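Local atomic coordinates of piwi domain-containing protein (PDB entry 5THE), a protein that probably binds RNA as the C-terminal, PIWI-containing lobe of a budding-yeast Argonaute, a family in which a guide strand selects target RNAs for cleavage. Residues K390-R395 / T448-H453; V394-I399 / G417-G422; F435-Q440 / Y467-C472. One frame throughout, in Å; residues are numbered along the deposited sequence.

In the fold
Interactions 1 and 2 start from one piece of chain and share V394 and R395; their centres lie about 10 Å apart, and N418 OD1 of interaction 2 accepts a hydrogen bond from G449 N of interaction 1. Both are partly buried. Interaction 1 meets the RNA directly, the shared R395 binding a phosphate, and adds polar bonds and a methyl on a guanidinium face; interaction 2 is van der Waals packing plus a water. Interaction 3 is fully buried and essentially apolar, joining a helix to strand 435-440. That strand pairs with 452-459, to which C452 and H453 of interaction 1 belong, and F438 and Q440 touch residues of interaction 2. All lie within the PIWI family region.

Interaction 1 of 3, residues K390-R395 / T448-H453; sequences KRNQVR and TGVPCH. With nucleotides of chain B.
R395 and V450 meet beside the RNA backbone in the PIWI domain, where the loop after strand 383-389 packs on the approach to strand 452-459. V450 CG2 sits over the centre of one guanidinium face, 3.5 Å from R395 CZ. The R395 chain bends at chi2 (-64°), which sets CD 3.4 Å from G449 O. Its NH1 is gripped by two carbonyls of its own loop, both in the guanidinium plane: N392 O at 2.7 Å and V394 O at 2.9 Å, the latter approached from well above its carbonyl plane. These two bonds, with the valine methyl over the face, should limit rotation of the group, while NH2 forms a salt bridge to an RNA phosphate.

The second methyl of V450, CG1, lies 3.4 Å from K390 O at the start of the loop. P451 CD packs 3.3 Å from V394 O, and N392 ND2 donates a weak hydrogen bond to P451 O (3.3 Å, N-H...O 152°). K390 NZ points elsewhere, to a salt bridge with D344.

The main chain also holds the RNA: V450 N donates to OP1 of adenosine nucleotide 6 of chain B at 2.8 Å and 157°. Main-chain N-H and arginine contacts to phosphates, independent of base identity, are characteristic of how Argonaute PIWI domains hold a guide strand.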
loop_
_atom_site.group_PDB
_atom_site.type_symbol
_atom_site.label_atom_id
_atom_site.label_comp_id
_atom_site.label_asym_id
_atom_site.label_seq_id
_atom_site.Cartn_x
_atom_site.Cartn_y
_atom_site.Cartn_z
ATOM N N LYS A 390 0.249 14.346 -0.692
ATOM C CA LYS A 390 0.678 14.138 0.685
ATOM C C LYS A 390 1.899 14.960 1.078
ATOM O O LYS A 390 2.150 15.118 2.276
ATOM C CB LYS A 390 0.928 12.649 0.968
ATOM C CG LYS A 390 1.824 11.935 0.007
ATOM C CD LYS A 390 2.014 10.480 0.440
ATOM C CE LYS A 390 1.805 9.549 -0.726
ATOM N NZ LYS A 390 2.470 10.051 -1.954
ATOM N N ARG A 391 2.643 15.509 0.121
ATOM C CA ARG A 391 3.717 16.451 0.420
ATOM C C ARG A 391 3.196 17.850 0.123
ATOM O O ARG A 391 2.945 18.200 -1.033
ATOM C CB ARG A 391 4.981 16.150 -0.382
ATOM C CG ARG A 391 5.781 14.969 0.138
ATOM C CD ARG A 391 7.109 14.840 -0.614
ATOM N NE ARG A 391 8.006 15.971 -0.366
ATOM C CZ ARG A 391 8.949 15.996 0.575
ATOM N NH1 ARG A 391 9.131 14.947 1.370
ATOM N NH2 ARG A 391 9.715 17.071 0.720
ATOM N N ASN A 392 3.007 18.642 1.168
ATOM C CA ASN A 392 2.586 20.020 0.984
ATOM C C ASN A 392 3.177 20.830 2.125
ATOM O O ASN A 392 3.789 20.280 3.044
ATOM C CB ASN A 392 1.060 20.125 0.910
ATOM C CG ASN A 392 0.377 19.398 2.040
ATOM O OD1 ASN A 392 0.476 19.810 3.196
ATOM N ND2 ASN A 392 -0.315 18.303 1.719
ATOM N N GLN A 393 2.997 22.147 2.060
ATOM C CA GLN A 393 3.631 23.034 3.026
ATOM C C GLN A 393 2.780 23.284 4.260
ATOM O O GLN A 393 3.280 23.855 5.230
ATOM C CB GLN A 393 3.969 24.377 2.370
ATOM C CG GLN A 393 5.184 24.342 1.449
ATOM C CD GLN A 393 6.267 23.351 1.905
ATOM O OE1 GLN A 393 6.299 22.210 1.468
ATOM N NE2 GLN A 393 7.144 23.791 2.788
ATOM N N VAL A 394 1.512 22.885 4.244
ATOM C CA VAL A 394 0.619 23.144 5.362
ATOM C C VAL A 394 1.056 22.323 6.567
ATOM O O VAL A 394 1.341 21.125 6.448
ATOM C CB VAL A 394 -0.824 22.807 4.967
ATOM C CG1 VAL A 394 -1.754 23.086 6.109
ATOM C CG2 VAL A 394 -1.217 23.593 3.723
ATOM N N ARG A 395 1.107 22.963 7.732
ATOM C CA ARG A 395 1.322 22.262 8.989
ATOM C C ARG A 395 0.233 22.664 9.968
ATOM O O ARG A 395 -0.232 23.809 9.952
ATOM C CB ARG A 395 2.703 22.571 9.579
ATOM C CG ARG A 395 3.859 22.126 8.714
ATOM C CD ARG A 395 3.889 20.614 8.559
ATOM N NE ARG A 395 5.058 20.175 7.801
ATOM C CZ ARG A 395 5.114 20.083 6.472
ATOM N NH1 ARG A 395 4.063 20.392 5.718
ATOM N NH2 ARG A 395 6.230 19.668 5.896
ATOM N N THR A 448 7.164 17.108 12.903
ATOM C CA THR A 448 5.826 17.660 12.802
ATOM C C THR A 448 5.073 16.939 11.697
ATOM O O THR A 448 5.563 16.835 10.569
ATOM C CB THR A 448 5.892 19.159 12.537
ATOM O OG1 THR A 448 6.675 19.753 13.571
ATOM C CG2 THR A 448 4.493 19.762 12.549
ATOM N N GLY A 449 3.896 16.419 12.021
ATOM C CA GLY A 449 3.159 15.661 11.036
ATOM C C GLY A 449 2.797 16.513 9.836
ATOM O O GLY A 449 2.654 17.733 9.929
ATOM N N VAL A 450 2.664 15.860 8.692
ATOM C CA VAL A 450 2.237 16.511 7.460
ATOM C C VAL A 450 0.855 15.972 7.119
ATOM O O VAL A 450 0.712 14.765 6.891
ATOM C CB VAL A 450 3.214 16.250 6.303
ATOM C CG1 VAL A 450 2.735 16.987 5.032
ATOM C CG2 VAL A 450 4.640 16.634 6.697
ATOM N N PRO A 451 -0.170 16.810 7.051
ATOM C CA PRO A 451 -1.500 16.315 6.693
ATOM C C PRO A 451 -1.563 15.922 5.222
ATOM O O PRO A 451 -0.769 16.365 4.394
ATOM C CB PRO A 451 -2.410 17.508 6.996
ATOM C CG PRO A 451 -1.507 18.730 6.803
ATOM C CD PRO A 451 -0.122 18.279 7.191
ATOM N N CYS A 452 -2.511 15.045 4.902
ATOM C CA CYS A 452 -2.775 14.720 3.509
ATOM C C CYS A 452 -3.829 15.677 2.973
ATOM O O CYS A 452 -4.818 15.977 3.654
ATOM C CB CYS A 452 -3.248 13.278 3.342
ATOM S SG CYS A 452 -3.455 12.806 1.595
ATOM N N HIS A 453 -3.586 16.191 1.771
ATOM C CA HIS A 453 -4.533 17.064 1.081
ATOM C C HIS A 453 -5.308 16.238 0.054
ATOM O O HIS A 453 -4.713 15.664 -0.865
ATOM C CB HIS A 453 -3.801 18.238 0.415
ATOM C CG HIS A 453 -4.698 19.398 0.098
ATOM N ND1 HIS A 453 -4.226 20.597 -0.389
ATOM C CD2 HIS A 453 -6.043 19.535 0.199
ATOM C CE1 HIS A 453 -5.242 21.426 -0.573
ATOM N NE2 HIS A 453 -6.355 20.805 -0.228
ATOM P P A B 6 4.942 12.316 8.554
ATOM O OP1 A B 6 3.897 13.372 8.761
ATOM O OP2 A B 6 5.045 11.552 7.293
ATOM O "O5'" A B 6 6.388 12.929 8.766
ATOM C "C5'" A B 6 6.628 13.851 9.802
ATOM C "C4'" A B 6 8.100 14.039 9.986
ATOM O "O4'" A B 6 8.698 12.766 10.333
ATOM C "C3'" A B 6 8.870 14.488 8.753
ATOM O "O3'" A B 6 8.798 15.890 8.547
ATOM C "C2'" A B 6 10.271 14.003 9.064
ATOM O "O2'" A B 6 10.861 14.885 10.011
ATOM C "C1'" A B 6 9.974 12.664 9.756
ATOM N N9 A B 6 9.918 11.539 8.808
ATOM C C8 A B 6 8.831 11.140 8.067
ATOM N N7 A B 6 9.047 10.099 7.303
ATOM C C5 A B 6 10.373 9.796 7.563
ATOM C C6 A B 6 11.200 8.789 7.057
ATOM N N6 A B 6 10.775 7.892 6.162
ATOM N N1 A B 6 12.474 8.751 7.518
ATOM C C2 A B 6 12.867 9.669 8.423
ATOM N N3 A B 6 12.176 10.669 8.979
ATOM C C4 A B 6 10.925 10.668 8.492
#

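Interaction 2 of 3, residues V394-I399 / G417-G422; sequences VRFIPI and GNVMPG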
loop_
_atom_site.group_PDB
_atom_site.type_symbol
_atom_site.label_atom_id
_atom_site.label_comp_id
_atom_site.label_asym_id
_atom_site.label_seq_id
_atom_site.Cartn_x
_atom_site.Cartn_y
_atom_site.Cartn_z
ATOM N N VAL A 394 1.512 22.885 4.244
ATOM C CA VAL A 394 0.619 23.144 5.362
ATOM C C VAL A 394 1.056 22.323 6.567
ATOM O O VAL A 394 1.341 21.125 6.448
ATOM C CB VAL A 394 -0.824 22.807 4.967
ATOM C CG1 VAL A 394 -1.754 23.086 6.109
ATOM C CG2 VAL A 394 -1.217 23.593 3.723
ATOM N N ARG A 395 1.107 22.963 7.732
ATOM C CA ARG A 395 1.322 22.262 8.989
ATOM C C ARG A 395 0.233 22.664 9.968
ATOM O O ARG A 395 -0.232 23.809 9.952
ATOM C CB ARG A 395 2.703 22.571 9.579
ATOM C CG ARG A 395 3.859 22.126 8.714
ATOM C CD ARG A 395 3.889 20.614 8.559
ATOM N NE ARG A 395 5.058 20.175 7.801
ATOM C CZ ARG A 395 5.114 20.083 6.472
ATOM N NH1 ARG A 395 4.063 20.392 5.718
ATOM N NH2 ARG A 395 6.230 19.668 5.896
ATOM N N PHE A 396 -0.184 21.703 10.797
ATOM C CA PHE A 396 -1.214 21.878 11.818
ATOM C C PHE A 396 -0.545 21.809 13.179
ATOM O O PHE A 396 0.134 20.825 13.490
ATOM C CB PHE A 396 -2.279 20.785 11.721
ATOM C CG PHE A 396 -3.069 20.781 10.430
ATOM C CD1 PHE A 396 -3.135 21.915 9.629
ATOM C CD2 PHE A 396 -3.785 19.644 10.046
ATOM C CE1 PHE A 396 -3.870 21.917 8.460
ATOM C CE2 PHE A 396 -4.536 19.640 8.894
ATOM C CZ PHE A 396 -4.575 20.775 8.086
ATOM N N ILE A 397 -0.741 22.836 13.994
ATOM C CA ILE A 397 -0.149 22.912 15.322
ATOM C C ILE A 397 -1.290 22.913 16.328
ATOM O O ILE A 397 -2.233 23.691 16.175
ATOM C CB ILE A 397 0.741 24.155 15.514
ATOM C CG1 ILE A 397 1.826 24.221 14.437
ATOM C CG2 ILE A 397 1.357 24.182 16.906
ATOM C CD1 ILE A 397 2.590 22.924 14.245
ATOM N N PRO A 398 -1.252 22.071 17.351
ATOM C CA PRO A 398 -2.352 22.045 18.312
ATOM C C PRO A 398 -2.303 23.253 19.227
ATOM O O PRO A 398 -1.241 23.786 19.542
ATOM C CB PRO A 398 -2.119 20.741 19.083
ATOM C CG PRO A 398 -0.664 20.509 18.986
ATOM C CD PRO A 398 -0.238 21.038 17.632
ATOM N N ILE A 399 -3.486 23.683 19.650
ATOM C CA ILE A 399 -3.625 24.831 20.527
ATOM C C ILE A 399 -3.994 24.425 21.949
ATOM O O ILE A 399 -3.630 25.125 22.899
ATOM C CB ILE A 399 -4.681 25.792 19.940
ATOM C CG1 ILE A 399 -4.175 26.436 18.661
ATOM C CG2 ILE A 399 -5.072 26.879 20.924
ATOM C CD1 ILE A 399 -5.250 27.310 18.022
ATOM N N GLY A 417 2.797 15.895 20.641
ATOM C CA GLY A 417 3.085 17.255 20.250
ATOM C C GLY A 417 2.435 17.689 18.962
ATOM O O GLY A 417 2.735 18.778 18.470
ATOM N N ASN A 418 1.555 16.871 18.401
ATOM C CA ASN A 418 0.949 17.142 17.110
ATOM C C ASN A 418 -0.562 17.101 17.239
ATOM O O ASN A 418 -1.105 16.698 18.270
ATOM C CB ASN A 418 1.448 16.142 16.063
ATOM C CG ASN A 418 2.828 16.515 15.544
ATOM O OD1 ASN A 418 2.957 17.197 14.529
ATOM N ND2 ASN A 418 3.861 16.106 16.264
ATOM N N VAL A 419 -1.251 17.557 16.193
ATOM C CA VAL A 419 -2.699 17.493 16.260
ATOM C C VAL A 419 -3.100 16.023 16.314
ATOM O O VAL A 419 -2.345 15.120 15.920
ATOM C CB VAL A 419 -3.387 18.224 15.091
ATOM C CG1 VAL A 419 -3.122 19.725 15.184
ATOM C CG2 VAL A 419 -2.893 17.689 13.733
ATOM N N MET A 420 -4.286 15.787 16.844
ATOM C CA MET A 420 -4.783 14.429 16.997
ATOM C C MET A 420 -4.904 13.756 15.630
ATOM O O MET A 420 -5.310 14.394 14.657
ATOM C CB MET A 420 -6.151 14.454 17.692
ATOM C CG MET A 420 -6.583 13.113 18.302
ATOM S SD MET A 420 -5.582 12.748 19.764
ATOM C CE MET A 420 -6.214 11.140 20.201
ATOM N N PRO A 421 -4.552 12.478 15.511
ATOM C CA PRO A 421 -5.112 11.783 14.341
ATOM C C PRO A 421 -6.622 11.529 14.528
ATOM O O PRO A 421 -7.040 11.455 15.660
ATOM C CB PRO A 421 -4.316 10.470 14.298
ATOM C CG PRO A 421 -3.662 10.326 15.625
ATOM C CD PRO A 421 -3.570 11.675 16.264
ATOM N N GLY A 422 -7.478 11.518 13.517
ATOM C CA GLY A 422 -7.353 12.223 12.289
ATOM C C GLY A 422 -8.145 13.523 12.342
ATOM O O GLY A 422 -9.372 13.626 12.151
HETATM O O HOH W 1 0.481 18.321 13.930
#
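P398 packs against G417 and N418, and F396 against V419, where two short strands of different sheets in the PIWI region approach each other. Strand 418-419 is an outer strand of a small three-stranded antiparallel sheet with 402-404 and 410-415, whereas 397-398 is weakly bonded and pairs with strand 16-22. The closest CA atoms are those of P398 and V419, 5.0 Å apart, yet direct contact between the segments is van der Waals in kind.

The second segment begins at G417, whose positive phi of 73° is readily adopted by glycine. Its carbonyl O lies 3.8 Å from P398 CD, on the proline ring. At N418 the main chain continues this packing, with N418 C 3.8 Å from P398 CG, while the side chain starts away from the proline. The amide is satisfied elsewhere: OD1 accepts from G449 N, and ND2 donates to the carbonyls of M416 and G447. OD1 also lies 2.8 Å from a water that approaches F396 O to 2.6 Å and accepts from V419 N at 3.0 Å. This water provides a polar link between the segments.

V419, next in sequence, is the main apolar element. CG1, anti to its own carbonyl carbon (chi1 -66°), lies 3.7 Å from P398 N, at the root of the proline ring. The CB of F396 points toward V419, but its ring leads off toward Q440 and P451, leaving V419 CG2 at the ring edge, near the ring plane. Both valine methyls rest against the first carbon of that side chain, CG1 and CG2 each 3.7 Å from F396 CB.

Interaction 3 of 3, residues F435-Q440 / Y467-C472; sequences FDFFIQ and YLQEIC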
loop_
_atom_site.group_PDB
_atom_site.type_symbol
_atom_site.label_atom_id
_atom_site.label_comp_id
_atom_site.label_asym_id
_atom_site.label_seq_id
_atom_site.Cartn_x
_atom_site.Cartn_y
_atom_site.Cartn_z
ATOM N N PHE A 435 -13.835 20.687 -4.023
ATOM C CA PHE A 435 -14.216 19.731 -2.990
ATOM C C PHE A 435 -12.938 19.147 -2.387
ATOM O O PHE A 435 -12.538 18.022 -2.677
ATOM C CB PHE A 435 -15.122 18.656 -3.618
ATOM C CG PHE A 435 -15.898 17.824 -2.622
ATOM C CD1 PHE A 435 -15.676 17.936 -1.264
ATOM C CD2 PHE A 435 -16.859 16.923 -3.065
ATOM C CE1 PHE A 435 -16.387 17.164 -0.370
ATOM C CE2 PHE A 435 -17.580 16.152 -2.172
ATOM C CZ PHE A 435 -17.340 16.271 -0.826
ATOM N N ASP A 436 -12.280 19.930 -1.532
ATOM C CA ASP A 436 -11.037 19.473 -0.930
ATOM C C ASP A 436 -11.102 19.537 0.595
ATOM O O ASP A 436 -11.939 20.225 1.193
ATOM C CB ASP A 436 -9.823 20.260 -1.464
ATOM C CG ASP A 436 -9.770 21.699 -0.951
ATOM O OD1 ASP A 436 -10.816 22.375 -0.917
ATOM O OD2 ASP A 436 -8.668 22.157 -0.591
ATOM N N PHE A 437 -10.224 18.758 1.220
ATOM C CA PHE A 437 -10.133 18.720 2.673
ATOM C C PHE A 437 -8.773 18.148 3.039
ATOM O O PHE A 437 -8.141 17.447 2.247
ATOM C CB PHE A 437 -11.276 17.909 3.308
ATOM C CG PHE A 437 -11.468 16.545 2.721
ATOM C CD1 PHE A 437 -10.712 15.471 3.162
ATOM C CD2 PHE A 437 -12.422 16.330 1.740
ATOM C CE1 PHE A 437 -10.890 14.214 2.629
ATOM C CE2 PHE A 437 -12.611 15.065 1.194
ATOM C CZ PHE A 437 -11.839 14.005 1.637
ATOM N N PHE A 438 -8.312 18.501 4.231
ATOM C CA PHE A 438 -7.101 17.929 4.798
ATOM C C PHE A 438 -7.491 16.921 5.862
ATOM O O PHE A 438 -8.441 17.147 6.618
ATOM C CB PHE A 438 -6.212 18.991 5.453
ATOM C CG PHE A 438 -5.614 19.983 4.504
ATOM C CD1 PHE A 438 -6.330 21.100 4.103
ATOM C CD2 PHE A 438 -4.303 19.828 4.062
ATOM C CE1 PHE A 438 -5.773 22.031 3.254
ATOM C CE2 PHE A 438 -3.729 20.764 3.213
ATOM C CZ PHE A 438 -4.460 21.866 2.810
ATOM N N ILE A 439 -6.748 15.822 5.940
ATOM C CA ILE A 439 -6.831 14.937 7.100
ATOM C C ILE A 439 -5.412 14.575 7.508
ATOM O O ILE A 439 -4.593 14.192 6.670
ATOM C CB ILE A 439 -7.652 13.658 6.848
ATOM C CG1 ILE A 439 -9.045 13.973 6.302
ATOM C CG2 ILE A 439 -7.807 12.894 8.139
ATOM C CD1 ILE A 439 -9.901 12.718 5.984
ATOM N N GLN A 440 -5.113 14.723 8.782
ATOM C CA GLN A 440 -3.864 14.224 9.339
ATOM C C GLN A 440 -4.265 12.961 10.080
ATOM O O GLN A 440 -4.771 13.025 11.194
ATOM C CB GLN A 440 -3.201 15.264 10.240
ATOM C CG GLN A 440 -1.848 14.872 10.765
ATOM C CD GLN A 440 -1.058 16.088 11.216
ATOM O OE1 GLN A 440 -1.211 17.176 10.651
ATOM N NE2 GLN A 440 -0.233 15.920 12.245
ATOM N N TYR A 467 -19.089 11.440 4.560
ATOM C CA TYR A 467 -18.865 10.107 4.022
ATOM C C TYR A 467 -17.450 9.970 3.458
ATOM O O TYR A 467 -16.712 9.030 3.794
ATOM C CB TYR A 467 -19.914 9.804 2.949
ATOM C CG TYR A 467 -19.659 8.518 2.196
ATOM C CD1 TYR A 467 -19.884 7.289 2.804
ATOM C CD2 TYR A 467 -19.173 8.529 0.891
ATOM C CE1 TYR A 467 -19.641 6.106 2.146
ATOM C CE2 TYR A 467 -18.928 7.337 0.216
ATOM C CZ TYR A 467 -19.188 6.130 0.855
ATOM O OH TYR A 467 -18.943 4.926 0.234
ATOM N N LEU A 468 -17.035 10.932 2.628
ATOM C CA LEU A 468 -15.708 10.829 2.028
ATOM C C LEU A 468 -14.615 10.956 3.079
ATOM O O LEU A 468 -13.590 10.273 2.997
ATOM C CB LEU A 468 -15.523 11.890 0.944
ATOM C CG LEU A 468 -16.354 11.725 -0.326
ATOM C CD1 LEU A 468 -15.891 12.747 -1.348
ATOM C CD2 LEU A 468 -16.245 10.307 -0.873
ATOM N N GLN A 469 -14.810 11.828 4.074
ATOM C CA GLN A 469 -13.762 11.997 5.075
ATOM C C GLN A 469 -13.667 10.779 5.969
ATOM O O GLN A 469 -12.570 10.421 6.414
ATOM C CB GLN A 469 -14.002 13.269 5.898
ATOM C CG GLN A 469 -13.760 14.525 5.061
ATOM C CD GLN A 469 -14.351 15.799 5.657
ATOM O OE1 GLN A 469 -14.790 15.824 6.787
ATOM N NE2 GLN A 469 -14.373 16.849 4.880
ATOM N N GLU A 470 -14.796 10.117 6.226
ATOM C CA GLU A 470 -14.741 8.931 7.060
ATOM C C GLU A 470 -14.044 7.791 6.324
ATOM O O GLU A 470 -13.213 7.088 6.904
ATOM C CB GLU A 470 -16.155 8.528 7.494
ATOM C CG GLU A 470 -16.175 7.436 8.560
ATOM C CD GLU A 470 -17.561 7.098 9.042
ATOM O OE1 GLU A 470 -18.550 7.708 8.578
ATOM O OE2 GLU A 470 -17.651 6.206 9.904
ATOM N N ILE A 471 -14.379 7.610 5.045
ATOM C CA ILE A 471 -13.728 6.605 4.206
ATOM C C ILE A 471 -12.223 6.839 4.140
ATOM O O ILE A 471 -11.421 5.917 4.336
ATOM C CB ILE A 471 -14.345 6.633 2.800
ATOM C CG1 ILE A 471 -15.677 5.912 2.795
ATOM C CG2 ILE A 471 -13.386 6.078 1.756
ATOM C CD1 ILE A 471 -16.156 5.787 1.419
ATOM N N CYS A 472 -11.826 8.062 3.791
ATOM C CA CYS A 472 -10.407 8.380 3.690
ATOM C C CYS A 472 -9.700 8.077 4.994
ATOM O O CYS A 472 -8.678 7.380 5.015
ATOM C CB CYS A 472 -10.233 9.845 3.316
ATOM S SG CYS A 472 -10.658 10.133 1.592
#
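Strand 435-440 and helix segment 467-472 run in roughly the same direction, their axes 10.0 Å apart at closest approach with a signed crossing angle of -32°. The nearest CA pair is I439 with Q469, separated by 7.8 Å, a gap bridged by side chains.

F437 carries the centre of the contact. Its CG stands between the backbone N and the carbonyl carbon (chi1 51°), and one ring face receives the aliphatic part of Q469. This is a CH-pi contact: Q469 CG is 3.6 Å from the F437 ring centroid and only 8° off the normal, hence over the centre. The glutamine chain continues past the ring in the opposite direction to the phenylalanine, bringing NE2 to 3.6 Å from F437 CB. Its amide is held by partners elsewhere, OE1 by R30 and NE2 by D426, which should help to fix the chain over the face.

The arrangement is a helix packed on a sheet strand in the RNase H-like fold of the PIWI domain; strand 452-459, which connects these elements in sequence, pairs with 435-440. At the F437 ring edge lies C472 SG, near the ring plane and 5.3 Å from the centroid, a sulfur-aromatic contact.

Packing extends in both directions along the strand. F435 CZ meets L468 CD1 at 3.8 Å, the methyl approaching the ring obliquely. I439 sets its CD1 methyl against a backbone carbonyl of the helix, 3.5 Å from Q469 O. The same methyl lies 3.9 Å from C472 CB.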